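PDB 3AHP: CutA1 from Shewanella, which is a trimeric member of the CutA1 family, whose relatives are linked to tolerance of divalent metal ions, although its precise role is not established. Local coordinates for residues T66-I71 with P84-T89; L31-Q36 with L99-D104. All coordinates share one frame; numbering follows the deposited sequence.

Interaction 1: residues T66-I71 with P84-T89; sequences TDYPAI and PEFIAT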
ATOM      1  N   THR B  66       6.524  12.489  13.508  1.00 31.13           N
ATOM      2  CA  THR B  66       6.449  13.349  14.668  1.00 31.75           C
ATOM      3  C   THR B  66       4.989  13.746  14.981  1.00 32.03           C
ATOM      4  O   THR B  66       4.574  13.760  16.129  1.00 31.88           O
ATOM      5  CB  THR B  66       7.404  14.555  14.473  1.00 31.74           C
ATOM      6  OG1 THR B  66       8.031  14.855  15.706  1.00 32.28           O
ATOM      7  CG2 THR B  66       6.717  15.791  13.900  1.00 27.58           C
ATOM      8  N   ASP B  67       4.188  13.932  13.937  1.00 32.40           N
ATOM      9  CA  ASP B  67       2.777  14.222  14.098  1.00 31.41           C
ATOM     10  C   ASP B  67       1.973  12.985  14.463  1.00 30.39           C
ATOM     11  O   ASP B  67       0.776  13.090  14.698  1.00 30.37           O
ATOM     12  CB  ASP B  67       2.183  14.807  12.815  1.00 32.14           C
ATOM     13  CG  ASP B  67       2.960  15.978  12.282  1.00 34.08           C
ATOM     14  OD1 ASP B  67       3.202  16.947  13.031  1.00 35.53           O
ATOM     15  OD2 ASP B  67       3.240  15.970  11.069  1.00 41.98           O
ATOM     16  N   TYR B  68       2.597  11.813  14.439  1.00 30.07           N
ATOM     17  CA  TYR B  68       1.834  10.569  14.478  1.00 30.50           C
ATOM     18  C   TYR B  68       0.808  10.533  15.614  1.00 30.41           C
ATOM     19  O   TYR B  68      -0.374  10.264  15.367  1.00 31.77           O
ATOM     20  CB  TYR B  68       2.721   9.311  14.498  1.00 30.30           C
ATOM     21  CG  TYR B  68       1.922   8.048  14.719  1.00 32.40           C
ATOM     22  CD1 TYR B  68       1.321   7.386  13.646  1.00 32.60           C
ATOM     23  CD2 TYR B  68       1.626   7.607  16.015  1.00 34.26           C
ATOM     24  CE1 TYR B  68       0.498   6.280  13.859  1.00 35.78           C
ATOM     25  CE2 TYR B  68       0.798   6.507  16.241  1.00 33.60           C
ATOM     26  CZ  TYR B  68       0.242   5.846  15.161  1.00 34.59           C
ATOM     27  OH  TYR B  68      -0.573   4.764  15.378  1.00 31.46           O
ATOM     28  N   PRO B  69       1.236  10.844  16.853  1.00 30.46           N
ATOM     29  CA  PRO B  69       0.315  10.687  17.987  1.00 30.42           C
ATOM     30  C   PRO B  69      -0.986  11.494  17.854  1.00 29.84           C
ATOM     31  O   PRO B  69      -2.042  11.031  18.284  1.00 31.35           O
ATOM     32  CB  PRO B  69       1.152  11.158  19.180  1.00 29.89           C
ATOM     33  CG  PRO B  69       2.551  10.854  18.771  1.00 29.63           C
ATOM     34  CD  PRO B  69       2.592  11.201  17.309  1.00 29.82           C
ATOM     35  N   ALA B  70      -0.916  12.653  17.208  1.00 28.02           N
ATOM     36  CA  ALA B  70      -2.090  13.477  16.988  1.00 27.30           C
ATOM     37  C   ALA B  70      -2.980  12.937  15.856  1.00 26.64           C
ATOM     38  O   ALA B  70      -4.207  13.041  15.919  1.00 25.53           O
ATOM     39  CB  ALA B  70      -1.685  14.927  16.719  1.00 26.62           C
ATOM     40  N   ILE B  71      -2.355  12.391  14.815  1.00 26.13           N
ATOM     41  CA  ILE B  71      -3.088  11.753  13.729  1.00 25.16           C
ATOM     42  C   ILE B  71      -3.891  10.539  14.212  1.00 25.14           C
ATOM     43  O   ILE B  71      -5.114  10.470  14.042  1.00 22.87           O
ATOM     44  CB  ILE B  71      -2.158  11.372  12.587  1.00 24.23           C
ATOM     45  CG1 ILE B  71      -1.430  12.633  12.102  1.00 26.39           C
ATOM     46  CG2 ILE B  71      -2.949  10.707  11.438  1.00 20.42           C
ATOM     47  CD1 ILE B  71      -0.303  12.390  11.106  1.00 26.05           C
ATOM     48  N   PRO B  84     -10.646   0.928  14.922  1.00 23.38           N
ATOM     49  CA  PRO B  84     -10.483   1.033  13.472  1.00 22.70           C
ATOM     50  C   PRO B  84      -9.192   0.374  12.994  1.00 22.32           C
ATOM     51  O   PRO B  84      -8.216   0.307  13.739  1.00 23.05           O
ATOM     52  CB  PRO B  84     -10.402   2.547  13.236  1.00 23.25           C
ATOM     53  CG  PRO B  84     -10.701   3.194  14.558  1.00 22.36           C
ATOM     54  CD  PRO B  84     -10.347   2.207  15.591  1.00 21.88           C
ATOM     55  N   GLU B  85      -9.177  -0.111  11.759  1.00 21.88           N
ATOM     56  CA  GLU B  85      -7.901  -0.475  11.142  1.00 19.95           C
ATOM     57  C   GLU B  85      -7.038   0.781  11.022  1.00 19.12           C
ATOM     58  O   GLU B  85      -7.494   1.821  10.532  1.00 17.08           O
ATOM     59  CB  GLU B  85      -8.129  -1.106   9.774  1.00 19.66           C
ATOM     60  CG  GLU B  85      -6.902  -1.238   8.927  1.00 18.47           C
ATOM     61  CD  GLU B  85      -7.187  -1.923   7.605  1.00 21.29           C
ATOM     62  OE1 GLU B  85      -8.354  -2.308   7.365  1.00 17.54           O
ATOM     63  OE2 GLU B  85      -6.247  -2.041   6.790  1.00 21.93           O
ATOM     64  N   PHE B  86      -5.806   0.694  11.505  1.00 17.25           N
ATOM     65  CA  PHE B  86      -4.926   1.847  11.488  1.00 17.22           C
ATOM     66  C   PHE B  86      -3.504   1.389  11.687  1.00 18.69           C
ATOM     67  O   PHE B  86      -3.108   1.076  12.808  1.00 18.27           O
ATOM     68  CB  PHE B  86      -5.320   2.822  12.592  1.00 17.30           C
ATOM     69  CG  PHE B  86      -4.704   4.176  12.467  1.00 14.69           C
ATOM     70  CD1 PHE B  86      -5.308   5.163  11.672  1.00 14.71           C
ATOM     71  CD2 PHE B  86      -3.565   4.500  13.208  1.00 12.26           C
ATOM     72  CE1 PHE B  86      -4.770   6.477  11.609  1.00 16.62           C
ATOM     73  CE2 PHE B  86      -3.030   5.802  13.181  1.00 16.80           C
ATOM     74  CZ  PHE B  86      -3.640   6.805  12.380  1.00 16.27           C
ATOM     75  N   ILE B  87      -2.753   1.286  10.589  1.00 20.29           N
ATOM     76  CA  ILE B  87      -1.378   0.853  10.672  1.00 20.47           C
ATOM     77  C   ILE B  87      -0.415   1.771   9.927  1.00 22.27           C
ATOM     78  O   ILE B  87      -0.761   2.403   8.916  1.00 22.70           O
ATOM     79  CB  ILE B  87      -1.182  -0.602  10.220  1.00 21.50           C
ATOM     80  CG1 ILE B  87      -1.139  -0.696   8.699  1.00 22.20           C
ATOM     81  CG2 ILE B  87      -2.251  -1.519  10.803  1.00 20.31           C
ATOM     82  CD1 ILE B  87      -2.336  -1.390   8.111  1.00 30.52           C
ATOM     83  N   ALA B  88       0.802   1.835  10.451  1.00 22.71           N
ATOM     84  CA  ALA B  88       1.862   2.613   9.861  1.00 23.84           C
ATOM     85  C   ALA B  88       2.925   1.692   9.290  1.00 23.61           C
ATOM     86  O   ALA B  88       3.347   0.750   9.955  1.00 22.07           O
ATOM     87  CB  ALA B  88       2.483   3.545  10.918  1.00 24.01           C
ATOM     88  N   THR B  89       3.416   2.046   8.102  1.00 23.71           N
ATOM     89  CA  THR B  89       4.649   1.493   7.554  1.00 24.67           C
ATOM     90  C   THR B  89       5.684   2.599   7.312  1.00 25.02           C
ATOM     91  O   THR B  89       5.321   3.752   7.105  1.00 26.31           O
ATOM     92  CB  THR B  89       4.372   0.747   6.246  1.00 25.17           C
ATOM     93  OG1 THR B  89       4.132   1.692   5.199  1.00 25.19           O
ATOM     94  CG2 THR B  89       3.136  -0.146   6.399  1.00 25.32           C
TER

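Interaction 2: residues L31-Q36 with L99-D104; sequences LAACVQ and LQWIKD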
ATOM      1  N   LEU B  31      -1.957  18.103   9.854  1.00 29.78           N
ATOM      2  CA  LEU B  31      -1.296  16.947  10.432  1.00 28.09           C
ATOM      3  C   LEU B  31      -0.760  16.003   9.358  1.00 27.56           C
ATOM      4  O   LEU B  31       0.302  15.400   9.499  1.00 27.55           O
ATOM      5  CB  LEU B  31      -2.229  16.244  11.403  1.00 27.14           C
ATOM      6  CG  LEU B  31      -2.392  17.106  12.657  1.00 29.96           C
ATOM      7  CD1 LEU B  31      -3.607  16.724  13.482  1.00 27.25           C
ATOM      8  CD2 LEU B  31      -1.111  17.094  13.509  1.00 32.97           C
ATOM      9  N   ALA B  32      -1.450  15.972   8.235  1.00 27.62           N
ATOM     10  CA  ALA B  32      -1.017  15.198   7.108  1.00 28.29           C
ATOM     11  C   ALA B  32      -0.947  16.163   5.948  1.00 29.17           C
ATOM     12  O   ALA B  32      -1.885  16.934   5.729  1.00 28.40           O
ATOM     13  CB  ALA B  32      -2.023  14.083   6.812  1.00 27.59           C
ATOM     14  N   ALA B  33       0.154  16.098   5.196  1.00 30.40           N
ATOM     15  CA  ALA B  33       0.319  16.929   4.011  1.00 30.79           C
ATOM     16  C   ALA B  33      -0.686  16.493   2.978  1.00 30.89           C
ATOM     17  O   ALA B  33      -1.297  17.335   2.310  1.00 32.90           O
ATOM     18  CB  ALA B  33       1.731  16.821   3.455  1.00 30.74           C
ATOM     19  N   CYS B  34      -0.887  15.177   2.892  1.00 30.07           N
ATOM     20  CA  CYS B  34      -1.746  14.592   1.873  1.00 29.17           C
ATOM     21  C   CYS B  34      -2.402  13.292   2.311  1.00 27.18           C
ATOM     22  O   CYS B  34      -1.772  12.434   2.958  1.00 24.56           O
ATOM     23  CB  CYS B  34      -0.980  14.338   0.583  1.00 30.28           C
ATOM     24  SG  CYS B  34      -1.958  13.422  -0.626  1.00 35.42           S
ATOM     25  N   VAL B  35      -3.648  13.130   1.863  1.00 24.51           N
ATOM     26  CA  VAL B  35      -4.439  11.957   2.169  1.00 23.20           C
ATOM     27  C   VAL B  35      -5.149  11.427   0.931  1.00 22.95           C
ATOM     28  O   VAL B  35      -5.800  12.170   0.196  1.00 23.34           O
ATOM     29  CB  VAL B  35      -5.477  12.231   3.294  1.00 23.58           C
ATOM     30  CG1 VAL B  35      -6.400  11.037   3.467  1.00 20.97           C
ATOM     31  CG2 VAL B  35      -4.784  12.551   4.599  1.00 17.85           C
ATOM     32  N   GLN B  36      -5.086  10.116   0.754  1.00 23.44           N
ATOM     33  CA  GLN B  36      -5.610   9.467  -0.442  1.00 22.80           C
ATOM     34  C   GLN B  36      -6.768   8.572  -0.045  1.00 21.41           C
ATOM     35  O   GLN B  36      -6.650   7.754   0.859  1.00 20.47           O
ATOM     36  CB  GLN B  36      -4.493   8.647  -1.097  1.00 24.27           C
ATOM     37  CG  GLN B  36      -4.825   8.001  -2.436  1.00 25.47           C
ATOM     38  CD  GLN B  36      -3.703   7.077  -2.926  1.00 28.11           C
ATOM     39  OE1 GLN B  36      -2.605   7.530  -3.249  1.00 25.48           O
ATOM     40  NE2 GLN B  36      -3.960   5.770  -2.912  1.00 30.76           N
ATOM     41  N   LEU B  99       9.365  14.981  -0.026  1.00 20.00           N
ATOM     42  CA  LEU B  99       9.472  14.676   1.349  1.00 20.00           C
ATOM     43  C   LEU B  99       9.653  15.916   2.170  1.00 20.00           C
ATOM     44  O   LEU B  99       9.103  16.046   3.231  1.00 36.24           O
ATOM     45  CB  LEU B  99      10.595  13.686   1.566  1.00 20.00           C
ATOM     46  CG  LEU B  99      10.634  12.382   0.782  1.00 20.00           C
ATOM     47  CD1 LEU B  99      11.811  11.589   1.163  1.00 20.00           C
ATOM     48  CD2 LEU B  99       9.416  11.567   0.943  1.00 20.00           C
ATOM     49  N   GLN B 100      10.445  16.824   1.656  1.00 36.77           N
ATOM     50  CA  GLN B 100      10.460  18.194   2.074  1.00 37.41           C
ATOM     51  C   GLN B 100       9.098  18.800   2.244  1.00 37.34           C
ATOM     52  O   GLN B 100       8.805  19.328   3.266  1.00 37.37           O
ATOM     53  CB  GLN B 100      11.268  18.991   1.077  1.00 37.72           C
ATOM     54  CG  GLN B 100      11.958  20.211   1.605  1.00 39.43           C
ATOM     55  CD  GLN B 100      12.715  19.986   2.856  1.00 43.04           C
ATOM     56  OE1 GLN B 100      12.303  20.400   3.907  1.00 45.23           O
ATOM     57  NE2 GLN B 100      13.850  19.357   2.747  1.00 42.07           N
ATOM     58  N   TRP B 101       8.277  18.738   1.219  1.00 37.37           N
ATOM     59  CA  TRP B 101       6.959  19.353   1.253  1.00 38.72           C
ATOM     60  C   TRP B 101       6.131  18.847   2.415  1.00 39.03           C
ATOM     61  O   TRP B 101       5.462  19.633   3.090  1.00 39.06           O
ATOM     62  CB  TRP B 101       6.216  19.080  -0.046  1.00 39.54           C
ATOM     63  CG  TRP B 101       4.780  19.519  -0.041  1.00 41.50           C
ATOM     64  CD1 TRP B 101       4.317  20.800   0.014  1.00 45.52           C
ATOM     65  CD2 TRP B 101       3.627  18.684  -0.201  1.00 42.75           C
ATOM     66  NE1 TRP B 101       2.944  20.815  -0.084  1.00 44.67           N
ATOM     67  CE2 TRP B 101       2.497  19.529  -0.213  1.00 44.41           C
ATOM     68  CE3 TRP B 101       3.440  17.302  -0.345  1.00 41.75           C
ATOM     69  CZ2 TRP B 101       1.198  19.041  -0.369  1.00 43.93           C
ATOM     70  CZ3 TRP B 101       2.150  16.815  -0.462  1.00 42.75           C
ATOM     71  CH2 TRP B 101       1.043  17.684  -0.472  1.00 43.88           C
ATOM     72  N   ILE B 102       6.157  17.526   2.605  1.00 38.75           N
ATOM     73  CA  ILE B 102       5.625  16.882   3.795  1.00 36.67           C
ATOM     74  C   ILE B 102       6.214  17.470   5.050  1.00 37.25           C
ATOM     75  O   ILE B 102       5.494  17.763   5.986  1.00 37.13           O
ATOM     76  CB  ILE B 102       5.902  15.368   3.793  1.00 36.31           C
ATOM     77  CG1 ILE B 102       5.225  14.712   2.584  1.00 36.18           C
ATOM     78  CG2 ILE B 102       5.417  14.741   5.099  1.00 28.75           C
ATOM     79  CD1 ILE B 102       5.506  13.203   2.431  1.00 34.02           C
ATOM     80  N   LYS B 103       7.536  17.581   5.081  1.00 39.83           N
ATOM     81  CA  LYS B 103       8.258  18.166   6.214  1.00 41.92           C
ATOM     82  C   LYS B 103       7.855  19.627   6.496  1.00 42.57           C
ATOM     83  O   LYS B 103       7.686  20.022   7.650  1.00 43.28           O
ATOM     84  CB  LYS B 103       9.774  18.010   5.999  1.00 41.83           C
ATOM     85  CG  LYS B 103      10.665  18.763   6.963  1.00 44.39           C
ATOM     86  CD  LYS B 103      11.161  17.892   8.087  1.00 50.44           C
ATOM     87  CE  LYS B 103      12.350  18.536   8.794  1.00 55.43           C
ATOM     88  NZ  LYS B 103      13.633  17.902   8.368  1.00 54.25           N
ATOM     89  N   ASP B 104       7.602  20.389   5.438  1.00 43.26           N
ATOM     90  CA  ASP B 104       7.338  21.818   5.557  1.00 44.80           C
ATOM     91  C   ASP B 104       5.891  22.151   5.855  1.00 46.40           C
ATOM     92  O   ASP B 104       5.578  23.287   6.182  1.00 47.46           O
ATOM     93  CB  ASP B 104       7.732  22.540   4.277  1.00 44.05           C
ATOM     94  CG  ASP B 104       9.212  22.682   4.136  1.00 43.25           C
ATOM     95  OD1 ASP B 104       9.916  22.681   5.175  1.00 37.39           O
ATOM     96  OD2 ASP B 104       9.664  22.758   2.976  1.00 44.69           O
TER

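Interaction 1: residues T66-I71 with P84-T89
Tyr68 and Phe86 bring their rings together obliquely where helix 68-78 lies over strand 86-94, and they show how two aromatic residues can fill a helix-sheet interface without forming a stack. Their planes are inclined at 49° and their centroids lie 6.0 Å apart. The two side chains run past each other in opposite directions, and the far end of the tyrosine therefore comes alongside the outer rim of the phenylalanine: Tyr68 CE1 is 3.6 Å from Phe86 CE2, and Tyr68 OH approaches the same CE2 at 3.5 Å. Both the hydroxyl and CZ of Tyr68 reach Phe86 at its ring edge, near the ring plane. Tyr68 can extend this far because its CG stands anti to the backbone N (chi1 173°), which carries the ring from the helix toward the strand.

This meeting of the tyrosine's outer end with the Phe86 edge is the close part of the contact. Its flanks are looser: Ile71 CG2 touches the edge of Phe86 at CZ, 4.1 Å away, with the two side chains crossing at roughly a right angle, while the methyl CB of Ala88 stays 4.5 Å from Tyr68 CE1. Phe86 is buried, with Glu72, Val75 and Ile76 of the same helix also against it. Tyr68 remains partly exposed; its hydroxyl is hydrogen-bonded to Glu72, which gives the polar end a partner within the helix, and its side chain also packs on Gly94 of the second subunit. Ile87 and Ala88 pair with a strand of that subunit, continuing the sheet across the interface. A helix laid on one face of an antiparallel sheet in this way is characteristic of the ferredoxin-like alpha/beta fold of CutA1 and its GlnB-like relatives.

Interaction 2: residues L31-Q36 with L99-D104
Ala33 presses its methyl group against helix 96-105, and the indole of Trp101 comes across to meet it. This is a compact example of a small residue letting a helix approach closely: the CA atoms of Ala33 and Ile102 are 5.3 Å apart, and Ala33 CB rests 3.9 Å from Ile102 CA, with Ile102 CG1 slightly farther away.

Trp101 can be followed outward. From its CB, a chi1 of 172° sets CG opposite the backbone N and beside the carbonyl carbon, a course that brings the six-membered ring back toward the strand. CE3 is the first ring atom to touch, at 4.2 Å from Ala33 CB. Next along the rim, CZ3 lies 3.9 Å from that methyl carbon and also borders Cys34 CB. At the far end, CH2 lies 3.7 Å from Ala33 O, which stands above the ring plane beyond that rim, on the side of the Ala33 methyl, and has Cys34 CB at 4.0 Å; CZ2 then turns past the same carbonyl oxygen. The methyl of Ala33 thus sits over one face of the indole, 15° off the normal through the six-membered ring, in a CH-pi contact, whereas Cys34 approaches the ring obliquely.

Around this contact the third subunit takes part: its Gln46 packs on Trp101 and its Tyr45 on Cys34, and Cys34, Val35 and Gln36 pair with one of its strands. No hydrogen bond joins the two segments; the hold is mainly apolar, resting on the CH-pi contact and methyl packing, with the Ala33 carbonyl oxygen a polar atom set close to the indole.

Followed from the N terminus, the chain passes through strand 6-13 and helix 16-28 before reaching 31-36, the first half of interaction 2. Its partner, 99-104, comes only near the C terminus, so this contact closes a long loop of 62 intervening residues. Interaction 1 is nested inside that loop: 66-71 and 84-89 close a much shorter one of 12 residues, just over half of them helical. The centres of the two contacts lie about 14 Å apart, and they touch where Leu31 meets Asp67, Ala70 and Ile71. Strand 86-94 leads on to helix 96-105, and the two contacts together join helix 68-78 and the C-terminal helix to one antiparallel sheet.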